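Local structure of Ras-3 from Cryphonectria parasitica (Cryphonectria parasitica, 4KU4) at residues A[55-59]-A[60-64]; A[77-80]-A[81-84]. The protein belongs to the Ras family of small P-loop nucleotide-binding proteins and binds guanosine-5'-diphosphate. All coordinates share one frame; numbering follows the deposited sequence.

Contact 1. Residues A[55-59]-A[60-64]; sequences CVIDG and IPSHL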
loop_
_atom_site.group_PDB
_atom_site.type_symbol
_atom_site.label_atom_id
_atom_site.label_comp_id
_atom_site.label_asym_id
_atom_site.label_seq_id
_atom_site.Cartn_x
_atom_site.Cartn_y
_atom_site.Cartn_z
ATOM N N CYS A 55 14.121 8.863 -1.495
ATOM C CA CYS A 55 14.627 7.871 -2.436
ATOM C C CYS A 55 14.743 8.492 -3.812
ATOM O O CYS A 55 14.373 9.650 -4.023
ATOM C CB CYS A 55 13.677 6.656 -2.492
ATOM S SG CYS A 55 11.918 7.082 -2.762
ATOM N N VAL A 56 15.286 7.715 -4.742
ATOM C CA VAL A 56 15.265 8.060 -6.150
ATOM C C VAL A 56 14.487 6.959 -6.861
ATOM O O VAL A 56 14.889 5.796 -6.837
ATOM C CB VAL A 56 16.687 8.127 -6.744
ATOM C CG1 VAL A 56 16.626 8.586 -8.190
ATOM C CG2 VAL A 56 17.555 9.071 -5.932
ATOM N N ILE A 57 13.354 7.326 -7.455
ATOM C CA ILE A 57 12.536 6.382 -8.195
ATOM C C ILE A 57 12.682 6.643 -9.689
ATOM O O ILE A 57 12.312 7.709 -10.191
ATOM C CB ILE A 57 11.040 6.490 -7.788
ATOM C CG1 ILE A 57 10.873 6.235 -6.290
ATOM C CG2 ILE A 57 10.218 5.502 -8.570
ATOM C CD1 ILE A 57 9.490 6.728 -5.693
ATOM N N ASP A 58 13.247 5.673 -10.400
ATOM C CA ASP A 58 13.466 5.813 -11.834
ATOM C C ASP A 58 14.097 7.161 -12.171
ATOM O O ASP A 58 13.587 7.899 -13.010
ATOM C CB ASP A 58 12.151 5.614 -12.605
ATOM C CG ASP A 58 11.569 4.235 -12.403
ATOM O OD1 ASP A 58 12.331 3.330 -11.995
ATOM O OD2 ASP A 58 10.360 4.048 -12.654
ATOM N N GLY A 59 15.194 7.475 -11.488
ATOM C CA GLY A 59 15.985 8.663 -11.769
ATOM C C GLY A 59 15.483 9.960 -11.162
ATOM O O GLY A 59 16.184 10.965 -11.193
ATOM N N ILE A 60 14.264 9.953 -10.630
ATOM C CA ILE A 60 13.678 11.163 -10.062
ATOM C C ILE A 60 13.698 11.124 -8.531
ATOM O O ILE A 60 13.079 10.242 -7.927
ATOM C CB ILE A 60 12.212 11.350 -10.517
ATOM C CG1 ILE A 60 12.095 11.273 -12.037
ATOM C CG2 ILE A 60 11.644 12.669 -9.973
ATOM C CD1 ILE A 60 12.998 12.225 -12.760
ATOM N N PRO A 61 14.409 12.075 -7.895
ATOM C CA PRO A 61 14.387 12.143 -6.427
ATOM C C PRO A 61 12.965 12.353 -5.944
ATOM O O PRO A 61 12.276 13.248 -6.447
ATOM C CB PRO A 61 15.230 13.387 -6.118
ATOM C CG PRO A 61 16.138 13.527 -7.315
ATOM C CD PRO A 61 15.272 13.121 -8.476
ATOM N N SER A 62 12.547 11.528 -4.988
ATOM C CA SER A 62 11.192 11.548 -4.436
ATOM C C SER A 62 11.258 11.471 -2.917
ATOM O O SER A 62 12.224 10.956 -2.353
ATOM C CB SER A 62 10.376 10.371 -4.970
ATOM O OG SER A 62 10.545 10.232 -6.375
ATOM N N HIS A 63 10.227 11.984 -2.257
ATOM C CA HIS A 63 10.144 11.937 -0.800
ATOM C C HIS A 63 8.732 11.494 -0.447
ATOM O O HIS A 63 7.789 12.264 -0.541
ATOM C CB HIS A 63 10.473 13.310 -0.199
ATOM C CG HIS A 63 10.740 13.284 1.282
ATOM N ND1 HIS A 63 11.228 14.373 1.966
ATOM C CD2 HIS A 63 10.588 12.298 2.199
ATOM C CE1 HIS A 63 11.372 14.060 3.244
ATOM N NE2 HIS A 63 10.993 12.809 3.410
ATOM N N LEU A 64 8.601 10.232 -0.072
ATOM C CA LEU A 64 7.305 9.638 0.197
ATOM C C LEU A 64 6.953 9.860 1.663
ATOM O O LEU A 64 7.789 9.682 2.544
ATOM C CB LEU A 64 7.344 8.144 -0.108
ATOM C CG LEU A 64 8.014 7.719 -1.422
ATOM C CD1 LEU A 64 7.964 6.195 -1.631
ATOM C CD2 LEU A 64 7.363 8.445 -2.593
#
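The carbonyl group of Ile60 is approached on both of its faces. From one face comes the backbone amide of Ile57, with Ile57 N 3.0 Å from Ile60 O; from the opposite face comes the hydroxyl of Ser62, with Ser62 OG also 3.0 Å from Ile60 O. Both donors stand well above the carbonyl plane, and between them they grip the oxygen from two directions. The serine gets there because its OG lies beside its own backbone N, anti to the carbonyl carbon (chi1 -46°), and so folds back along the strand. The return bond of the pair runs from Ile60 N to Ile57 O, also 3.0 Å. At the next hydrogen-bonded pair, beyond Val56 and Pro61, Cys55 and Ser62 exchange two straighter bonds: Ser62 N to Cys55 O is 2.8 Å with an almost linear 178° at the hydrogen. This is a tight antiparallel hairpin, closed by a type I' turn from Ile57 to Ile60 with Asp58 and Gly59 at its corners, and it is the edge hairpin of the sheet, corresponding to the region between the two switches in Ras proteins. Val56 and Pro61 make the non-hydrogen-bonded pair and share one face of the hairpin. The other face carries Cys55, Ile57, Ile60 and Ser62. There the tip of Ile57 reaches diagonally over to the facing strand, bringing CD1 to 3.7 Å from Ser62 OG and 4.1 Å from Leu64 CD2, while Cys55 SG lies 4.2 Å from Leu64 CG. Phe187 of helix 182-196 packs against Cys55, Ile57 and Leu64. At the turn, Asp58 makes a salt bridge with Arg191, and Arg194 donates a hydrogen bond to Ile57 O.

Contact 2. Residues A[77-80]-A[81-84]; sequences ALRE and QWIR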
loop_
_atom_site.group_PDB
_atom_site.type_symbol
_atom_site.label_atom_id
_atom_site.label_comp_id
_atom_site.label_asym_id
_atom_site.label_seq_id
_atom_site.Cartn_x
_atom_site.Cartn_y
_atom_site.Cartn_z
ATOM N N ALA A 77 -15.610 6.064 9.214
ATOM C CA ALA A 77 -15.504 7.504 8.993
ATOM C C ALA A 77 -14.055 7.984 9.028
ATOM O O ALA A 77 -13.648 8.807 8.208
ATOM C CB ALA A 77 -16.348 8.272 10.015
ATOM N N LEU A 78 -13.277 7.477 9.982
ATOM C CA LEU A 78 -11.861 7.840 10.052
ATOM C C LEU A 78 -11.133 7.373 8.788
ATOM O O LEU A 78 -10.285 8.081 8.253
ATOM C CB LEU A 78 -11.201 7.263 11.309
ATOM C CG LEU A 78 -9.731 7.621 11.583
ATOM C CD1 LEU A 78 -9.534 9.126 11.623
ATOM C CD2 LEU A 78 -9.235 6.984 12.880
ATOM N N ARG A 79 -11.477 6.188 8.296
ATOM C CA ARG A 79 -10.856 5.696 7.073
ATOM C C ARG A 79 -11.081 6.689 5.937
ATOM O O ARG A 79 -10.200 6.903 5.110
ATOM C CB ARG A 79 -11.389 4.314 6.700
ATOM C CG ARG A 79 -10.608 3.638 5.599
ATOM C CD ARG A 79 -11.026 2.189 5.461
ATOM N NE ARG A 79 -11.269 1.559 6.756
ATOM C CZ ARG A 79 -12.473 1.207 7.201
ATOM N NH1 ARG A 79 -12.613 0.642 8.397
ATOM N NH2 ARG A 79 -13.542 1.417 6.453
ATOM N N GLU A 80 -12.257 7.309 5.910
ATOM C CA GLU A 80 -12.574 8.294 4.882
ATOM C C GLU A 80 -11.674 9.533 4.954
ATOM O O GLU A 80 -11.361 10.138 3.933
ATOM C CB GLU A 80 -14.049 8.702 4.939
ATOM C CG GLU A 80 -14.775 8.519 3.615
ATOM C CD GLU A 80 -15.911 9.510 3.425
ATOM O OE1 GLU A 80 -16.758 9.625 4.334
ATOM O OE2 GLU A 80 -15.959 10.172 2.365
ATOM N N GLN A 81 -11.254 9.917 6.153
ATOM C CA GLN A 81 -10.331 11.047 6.267
ATOM C C GLN A 81 -8.966 10.638 5.717
ATOM O O GLN A 81 -8.342 11.385 4.968
ATOM C CB GLN A 81 -10.199 11.521 7.716
ATOM C CG GLN A 81 -9.721 12.962 7.851
ATOM C CD GLN A 81 -10.307 13.645 9.082
ATOM O OE1 GLN A 81 -10.099 13.197 10.208
ATOM N NE2 GLN A 81 -11.050 14.728 8.870
ATOM N N TRP A 82 -8.525 9.441 6.081
ATOM C CA TRP A 82 -7.259 8.918 5.584
ATOM C C TRP A 82 -7.228 8.980 4.053
ATOM O O TRP A 82 -6.201 9.301 3.442
ATOM C CB TRP A 82 -7.053 7.476 6.053
ATOM C CG TRP A 82 -6.982 7.261 7.554
ATOM C CD1 TRP A 82 -6.630 8.171 8.506
ATOM C CD2 TRP A 82 -7.247 6.033 8.250
ATOM N NE1 TRP A 82 -6.666 7.585 9.755
ATOM C CE2 TRP A 82 -7.038 6.273 9.621
ATOM C CE3 TRP A 82 -7.636 4.753 7.843
ATOM C CZ2 TRP A 82 -7.213 5.281 10.591
ATOM C CZ3 TRP A 82 -7.806 3.770 8.803
ATOM C CH2 TRP A 82 -7.595 4.038 10.161
ATOM N N ILE A 83 -8.360 8.682 3.426
ATOM C CA ILE A 83 -8.433 8.645 1.968
ATOM C C ILE A 83 -8.424 10.034 1.325
ATOM O O ILE A 83 -7.776 10.251 0.301
ATOM C CB ILE A 83 -9.670 7.826 1.491
ATOM C CG1 ILE A 83 -9.530 6.371 1.952
ATOM C CG2 ILE A 83 -9.826 7.893 -0.015
ATOM C CD1 ILE A 83 -10.790 5.529 1.784
ATOM N N ARG A 84 -9.146 10.978 1.925
ATOM C CA ARG A 84 -9.186 12.337 1.404
ATOM C C ARG A 84 -7.806 12.981 1.431
ATOM O O ARG A 84 -7.458 13.748 0.534
ATOM C CB ARG A 84 -10.172 13.197 2.210
ATOM C CG ARG A 84 -11.601 12.690 2.180
ATOM C CD ARG A 84 -12.512 13.508 3.098
ATOM N NE ARG A 84 -13.405 14.391 2.354
ATOM C CZ ARG A 84 -13.526 15.694 2.583
ATOM N NH1 ARG A 84 -12.809 16.267 3.539
ATOM N NH2 ARG A 84 -14.365 16.421 1.860
#
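Leu78 and Arg79 press against a single face of the Trp82 indole. Leu78 O stands 3.5 Å above the ring plane and Arg79 CA 3.3 Å above it, each offset toward the rim, so the ring lies against the backbone of the preceding turn. Along the same side, Leu78 CD2 comes to 3.5 Å from Trp82 CZ2. The leucine places its branch there with CG anti to the backbone N (chi1 -176°). On the CE3 side of the six-membered ring, Arg79 CG sits 3.9 Å from Trp82 CE3, so the aliphatic root of the arginine continues the packing while its guanidinium, turned 67° from the ring plane, leads off to a salt bridge with Glu110. Under this layer runs ordinary helical hydrogen bonding: Trp82 N reaches Leu78 O at 3.1 Å with an N-H...O angle of 168°, and Ile83 N and Arg84 N bond to Arg79 O and Glu80 O four residues back. Gln81 N, by contrast, is divided between two weak bonds, to Ala77 O and Leu78 O. The side-chain ends of Glu80, Gln81 and Arg84 are looser and more exposed. The root of Arg84 is still close, with CG 3.1 Å from Glu80 O, but the charged ends do not meet: Glu80 OE2 and Arg84 NE stay 4.9 Å apart, opposite charges near each other without contact. In Ras proteins this helix belongs to switch II, and the Trp82 side chain is about 10 Å from a bound magnesium ion. Helix 77-84 lies beside helix 98-118, which carries Glu110 and where Ile83 touches Thr114, while Arg79 and Trp82 both pack on Leu20 of strand 15-20.

In the fold
From the N terminus, strand 15-20 and helix 27-35 come first, and strand 50-57 then runs along the edge of the sheet into contact 1, which closes the two-residue turn to strand 60-67. That strand lies next to strand 15-20 and leads on toward contact 2, with residues 71-75 of the connection not modelled. Contact 2 is a single run of helix, closing no long loop. The two contacts follow in series, neither enclosing nor crossing the other, and their nearest atoms are about 13 Å apart. Contact 1 ties the sheet edge to helix 182-196; contact 2 belongs to the short helix 77-84 between strands 60-67 and 88-94, which lies against helix 98-118.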